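Local coordinates for protein GTPase HflX (Sulfolobus solfataricus P2, PDB 2QTF) that hydrolyses GTP specifically and associates with the 50S ribosomal subunit, with a possible role in protein synthesis or ribosome biogenesis, at residues V290-D303 and Y324-K337. Numbering follows the deposited sequence.
Sequences VSGKPILVTLNKID and YSPIFDVIPISALK
Ser334 OG donates to Asp303 OD1 (2.7 Å), meeting the carboxylate from above its plane, and the same hydroxyl accepts from Lys337 N in an ST motif; a short serine can do both. Nearby, Asn300 OD1 takes Ala335 N at 3.0 Å in the plane of its amide. With CG anti to the backbone N (chi1 -167°), Asn300 sends this oxygen across to the 324-337 segment, while ND2 is held by Ser190 O of the P-loop; an amide suits the place because it can accept and donate at once.

Between these loops and the far end, strands 295-300 and 327-332 run parallel. Val297 makes two bonds to the strand beside it, its N giving to Asp329 O (2.9 Å) and its O taking Ile331 N, the residues on either side of its partner Val330. The ladder is irregular at Phe328, whose N reaches Ile295 O from well above the carbonyl plane.

At the other end Tyr324 OH donates to a lone pair of Lys293 O (2.6 Å). Ile295 CD1 lies over one face of the ring, 3.7 Å from its centroid, a CH-pi contact in which the two side chains cross at about a right angle. With an alanine in place of Tyr324, Lys293 O is likely to lose its hydroxyl donor and a gap would probably open over Ile295 CD1. Further along, beta-branched Val297 and Val330 pack side by side (CB to CG2 4.0 Å), and Ile333 CD1 rests on Thr298 CB.

The pairing closes a right-handed beta-alpha-beta crossover through helix 309-323 in the G domain. Apolar contacts and backbone bonds join the strands, whereas polar side chains tie together the loops that probably bind GTP, Asn300 linking both to the P-loop.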
loop_
_atom_site.group_PDB
_atom_site.type_symbol
_atom_site.label_atom_id
_atom_site.label_comp_id
_atom_site.label_asym_id
_atom_site.label_seq_id
_atom_site.Cartn_x
_atom_site.Cartn_y
_atom_site.Cartn_z
ATOM N N VAL A 290 -1.629 2.399 17.720
ATOM C CA VAL A 290 -2.990 3.048 17.641
ATOM C C VAL A 290 -3.881 2.738 18.876
ATOM O O VAL A 290 -4.316 1.589 19.104
ATOM C CB VAL A 290 -3.770 2.719 16.336
ATOM C CG1 VAL A 290 -5.236 3.357 16.405
ATOM C CG2 VAL A 290 -2.924 3.234 15.125
ATOM N N SER A 291 -4.204 3.792 19.593
ATOM C CA SER A 291 -4.899 3.666 20.868
ATOM C C SER A 291 -5.890 4.839 21.042
ATOM O O SER A 291 -5.492 6.002 20.838
ATOM C CB SER A 291 -3.814 3.706 21.988
ATOM O OG SER A 291 -4.453 3.647 23.260
ATOM N N GLY A 292 -7.136 4.567 21.442
ATOM C CA GLY A 292 -8.014 5.709 21.765
ATOM C C GLY A 292 -8.447 6.607 20.579
ATOM O O GLY A 292 -9.019 7.716 20.808
ATOM N N LYS A 293 -8.140 6.202 19.324
ATOM C CA LYS A 293 -8.562 7.005 18.119
ATOM C C LYS A 293 -9.930 6.494 17.695
ATOM O O LYS A 293 -10.083 5.281 17.514
ATOM C CB LYS A 293 -7.599 6.828 16.945
ATOM C CG LYS A 293 -6.322 7.525 17.221
ATOM C CD LYS A 293 -5.374 7.620 16.026
ATOM C CE LYS A 293 -4.043 8.290 16.495
ATOM N NZ LYS A 293 -4.197 9.702 16.997
ATOM N N PRO A 294 -10.898 7.410 17.430
ATOM C CA PRO A 294 -12.125 6.855 16.860
ATOM C C PRO A 294 -11.898 6.163 15.526
ATOM O O PRO A 294 -11.152 6.704 14.681
ATOM C CB PRO A 294 -13.032 8.089 16.655
ATOM C CG PRO A 294 -12.411 9.188 17.571
ATOM C CD PRO A 294 -10.941 8.887 17.610
ATOM N N ILE A 295 -12.541 4.999 15.323
ATOM C CA ILE A 295 -12.407 4.302 14.025
ATOM C C ILE A 295 -13.763 4.102 13.376
ATOM O O ILE A 295 -14.679 3.532 14.020
ATOM C CB ILE A 295 -11.673 2.917 14.213
ATOM C CG1 ILE A 295 -10.187 3.198 14.668
ATOM C CG2 ILE A 295 -11.673 2.151 12.834
ATOM C CD1 ILE A 295 -9.348 1.840 14.732
ATOM N N LEU A 296 -13.950 4.614 12.153
ATOM C CA LEU A 296 -15.157 4.391 11.401
ATOM C C LEU A 296 -14.856 3.223 10.481
ATOM O O LEU A 296 -13.971 3.328 9.621
ATOM C CB LEU A 296 -15.423 5.633 10.521
ATOM C CG LEU A 296 -16.585 5.553 9.497
ATOM C CD1 LEU A 296 -17.941 5.146 10.138
ATOM C CD2 LEU A 296 -16.778 6.962 8.692
ATOM N N VAL A 297 -15.593 2.134 10.562
ATOM C CA VAL A 297 -15.290 0.971 9.751
ATOM C C VAL A 297 -16.206 1.054 8.559
ATOM O O VAL A 297 -17.446 1.245 8.709
ATOM C CB VAL A 297 -15.531 -0.434 10.522
ATOM C CG1 VAL A 297 -15.214 -1.581 9.571
ATOM C CG2 VAL A 297 -14.745 -0.484 11.855
ATOM N N THR A 298 -15.636 0.936 7.349
ATOM C CA THR A 298 -16.503 0.932 6.207
ATOM C C THR A 298 -16.404 -0.430 5.511
ATOM O O THR A 298 -15.370 -0.774 4.953
ATOM C CB THR A 298 -16.196 2.067 5.180
ATOM O OG1 THR A 298 -14.886 1.884 4.652
ATOM C CG2 THR A 298 -16.290 3.457 5.805
ATOM N N LEU A 299 -17.506 -1.145 5.524
ATOM C CA LEU A 299 -17.647 -2.374 4.787
ATOM C C LEU A 299 -17.950 -2.074 3.324
ATOM O O LEU A 299 -19.045 -1.645 2.970
ATOM C CB LEU A 299 -18.774 -3.216 5.481
ATOM C CG LEU A 299 -19.015 -4.619 5.033
ATOM C CD1 LEU A 299 -17.564 -5.382 5.105
ATOM C CD2 LEU A 299 -20.084 -5.230 5.984
ATOM N N ASN A 300 -16.924 -2.233 2.487
ATOM C CA ASN A 300 -16.911 -1.749 1.134
ATOM C C ASN A 300 -17.195 -2.866 0.109
ATOM O O ASN A 300 -17.241 -4.045 0.507
ATOM C CB ASN A 300 -15.518 -1.137 0.851
ATOM C CG ASN A 300 -15.482 -0.311 -0.440
ATOM O OD1 ASN A 300 -16.452 0.341 -0.851
ATOM N ND2 ASN A 300 -14.363 -0.365 -1.121
ATOM N N LYS A 301 -17.445 -2.447 -1.140
ATOM C CA LYS A 301 -17.673 -3.286 -2.339
ATOM C C LYS A 301 -18.972 -4.051 -2.200
ATOM O O LYS A 301 -19.111 -5.155 -2.777
ATOM C CB LYS A 301 -16.507 -4.278 -2.524
ATOM C CG LYS A 301 -15.179 -3.636 -2.637
ATOM C CD LYS A 301 -14.154 -4.703 -3.158
ATOM C CE LYS A 301 -12.808 -4.082 -3.207
ATOM N NZ LYS A 301 -11.788 -4.943 -3.948
ATOM N N ILE A 302 -19.940 -3.475 -1.468
ATOM C CA ILE A 302 -21.174 -4.165 -1.147
ATOM C C ILE A 302 -22.026 -4.463 -2.403
ATOM O O ILE A 302 -22.960 -5.296 -2.326
ATOM C CB ILE A 302 -22.085 -3.382 -0.166
ATOM C CG1 ILE A 302 -22.676 -2.048 -0.856
ATOM C CG2 ILE A 302 -21.384 -3.286 1.261
ATOM C CD1 ILE A 302 -23.647 -1.224 0.082
ATOM N N ASP A 303 -21.729 -3.788 -3.509
ATOM C CA ASP A 303 -22.407 -4.090 -4.764
ATOM C C ASP A 303 -22.108 -5.518 -5.273
ATOM O O ASP A 303 -22.964 -6.132 -5.954
ATOM C CB ASP A 303 -22.052 -3.052 -5.851
ATOM C CG ASP A 303 -20.551 -2.928 -6.101
ATOM O OD1 ASP A 303 -19.752 -2.506 -5.175
ATOM O OD2 ASP A 303 -20.180 -3.193 -7.275
ATOM N N TYR A 324 -11.886 -3.552 19.612
ATOM C CA TYR A 324 -11.330 -2.214 19.750
ATOM C C TYR A 324 -12.397 -1.246 20.331
ATOM O O TYR A 324 -13.597 -1.332 19.992
ATOM C CB TYR A 324 -10.812 -1.733 18.351
ATOM C CG TYR A 324 -10.186 -0.363 18.334
ATOM C CD1 TYR A 324 -8.785 -0.195 18.512
ATOM C CD2 TYR A 324 -10.971 0.774 18.122
ATOM C CE1 TYR A 324 -8.217 1.093 18.518
ATOM C CE2 TYR A 324 -10.426 2.031 18.139
ATOM C CZ TYR A 324 -9.055 2.187 18.331
ATOM O OH TYR A 324 -8.513 3.436 18.325
ATOM N N SER A 325 -11.915 -0.271 21.068
ATOM C CA SER A 325 -12.690 0.854 21.463
ATOM C C SER A 325 -11.846 2.100 21.322
ATOM O O SER A 325 -10.708 2.089 21.735
ATOM C CB SER A 325 -13.078 0.663 22.962
ATOM O OG SER A 325 -14.048 1.605 23.302
ATOM N N PRO A 326 -12.426 3.245 20.828
ATOM C CA PRO A 326 -13.804 3.465 20.408
ATOM C C PRO A 326 -14.011 3.244 18.885
ATOM O O PRO A 326 -13.332 3.851 18.048
ATOM C CB PRO A 326 -14.025 4.923 20.754
ATOM C CG PRO A 326 -12.728 5.581 20.525
ATOM C CD PRO A 326 -11.657 4.487 20.805
ATOM N N ILE A 327 -14.963 2.418 18.583
ATOM C CA ILE A 327 -15.490 2.288 17.246
ATOM C C ILE A 327 -16.534 3.459 17.110
ATOM O O ILE A 327 -17.545 3.516 17.854
ATOM C CB ILE A 327 -16.151 0.926 17.066
ATOM C CG1 ILE A 327 -15.106 -0.194 17.074
ATOM C CG2 ILE A 327 -16.847 0.755 15.684
ATOM C CD1 ILE A 327 -14.043 -0.256 15.860
ATOM N N PHE A 328 -16.304 4.327 16.151
ATOM C CA PHE A 328 -17.279 5.419 15.825
ATOM C C PHE A 328 -18.545 4.873 15.215
ATOM O O PHE A 328 -19.656 5.151 15.648
ATOM C CB PHE A 328 -16.615 6.441 14.931
ATOM C CG PHE A 328 -17.475 7.613 14.686
ATOM C CD1 PHE A 328 -17.646 8.572 15.700
ATOM C CD2 PHE A 328 -18.176 7.750 13.465
ATOM C CE1 PHE A 328 -18.501 9.651 15.500
ATOM C CE2 PHE A 328 -19.046 8.855 13.247
ATOM C CZ PHE A 328 -19.218 9.771 14.281
ATOM N N ASP A 329 -18.408 4.071 14.170
ATOM C CA ASP A 329 -19.542 3.430 13.581
ATOM C C ASP A 329 -19.064 2.438 12.577
ATOM O O ASP A 329 -17.867 2.393 12.288
ATOM C CB ASP A 329 -20.388 4.480 12.819
ATOM C CG ASP A 329 -21.892 4.098 12.812
ATOM O OD1 ASP A 329 -22.184 2.897 13.049
ATOM O OD2 ASP A 329 -22.734 4.992 12.609
ATOM N N VAL A 330 -19.990 1.642 12.064
ATOM C CA VAL A 330 -19.751 0.622 11.044
ATOM C C VAL A 330 -20.805 0.822 9.962
ATOM O O VAL A 330 -22.013 0.698 10.289
ATOM C CB VAL A 330 -19.834 -0.851 11.659
ATOM C CG1 VAL A 330 -19.499 -1.849 10.606
ATOM C CG2 VAL A 330 -18.778 -1.067 12.767
ATOM N N ILE A 331 -20.399 1.183 8.723
ATOM C CA ILE A 331 -21.354 1.420 7.606
ATOM C C ILE A 331 -21.014 0.590 6.368
ATOM O O ILE A 331 -19.871 0.345 6.091
ATOM C CB ILE A 331 -21.499 2.932 7.272
ATOM C CG1 ILE A 331 -20.126 3.501 6.851
ATOM C CG2 ILE A 331 -21.879 3.639 8.646
ATOM C CD1 ILE A 331 -20.062 5.017 6.447
ATOM N N PRO A 332 -22.024 0.190 5.614
ATOM C CA PRO A 332 -21.775 -0.431 4.325
ATOM C C PRO A 332 -21.777 0.599 3.247
ATOM O O PRO A 332 -22.698 1.500 3.226
ATOM C CB PRO A 332 -23.019 -1.335 4.147
ATOM C CG PRO A 332 -24.172 -0.486 4.908
ATOM C CD PRO A 332 -23.470 0.251 5.996
ATOM N N ILE A 333 -20.824 0.501 2.340
ATOM C CA ILE A 333 -20.813 1.413 1.211
ATOM C C ILE A 333 -20.388 0.670 -0.030
ATOM O O ILE A 333 -19.845 -0.461 0.048
ATOM C CB ILE A 333 -19.735 2.560 1.394
ATOM C CG1 ILE A 333 -18.315 1.906 1.507
ATOM C CG2 ILE A 333 -20.115 3.435 2.625
ATOM C CD1 ILE A 333 -17.125 2.960 1.528
ATOM N N SER A 334 -20.544 1.306 -1.180
ATOM C CA SER A 334 -19.833 0.863 -2.389
ATOM C C SER A 334 -19.155 2.089 -2.982
ATOM O O SER A 334 -19.824 2.968 -3.534
ATOM C CB SER A 334 -20.716 0.200 -3.406
ATOM O OG SER A 334 -19.900 0.095 -4.573
ATOM N N ALA A 335 -17.857 2.216 -2.774
ATOM C CA ALA A 335 -17.112 3.382 -3.298
ATOM C C ALA A 335 -17.174 3.394 -4.802
ATOM O O ALA A 335 -17.304 4.465 -5.341
ATOM C CB ALA A 335 -15.643 3.446 -2.793
ATOM N N LEU A 336 -17.191 2.226 -5.475
ATOM C CA LEU A 336 -17.231 2.192 -6.996
ATOM C C LEU A 336 -18.569 2.552 -7.594
ATOM O O LEU A 336 -18.643 3.221 -8.592
ATOM C CB LEU A 336 -16.862 0.811 -7.579
ATOM C CG LEU A 336 -15.337 0.659 -7.782
ATOM C CD1 LEU A 336 -15.095 -0.381 -8.915
ATOM C CD2 LEU A 336 -14.522 1.999 -8.088
ATOM N N LYS A 337 -19.627 2.057 -6.977
ATOM C CA LYS A 337 -20.977 2.240 -7.434
ATOM C C LYS A 337 -21.638 3.442 -6.802
ATOM O O LYS A 337 -22.771 3.795 -7.186
ATOM C CB LYS A 337 -21.778 0.998 -7.088
ATOM C CG LYS A 337 -21.519 -0.130 -8.073
ATOM C CD LYS A 337 -21.802 0.260 -9.516
ATOM C CE LYS A 337 -21.093 -0.724 -10.446
ATOM N NZ LYS A 337 -21.705 -0.816 -11.848
HETATM O O HOH W 1 -8.126 2.199 21.962
HETATM O O HOH W 2 -16.675 -0.422 -4.143
#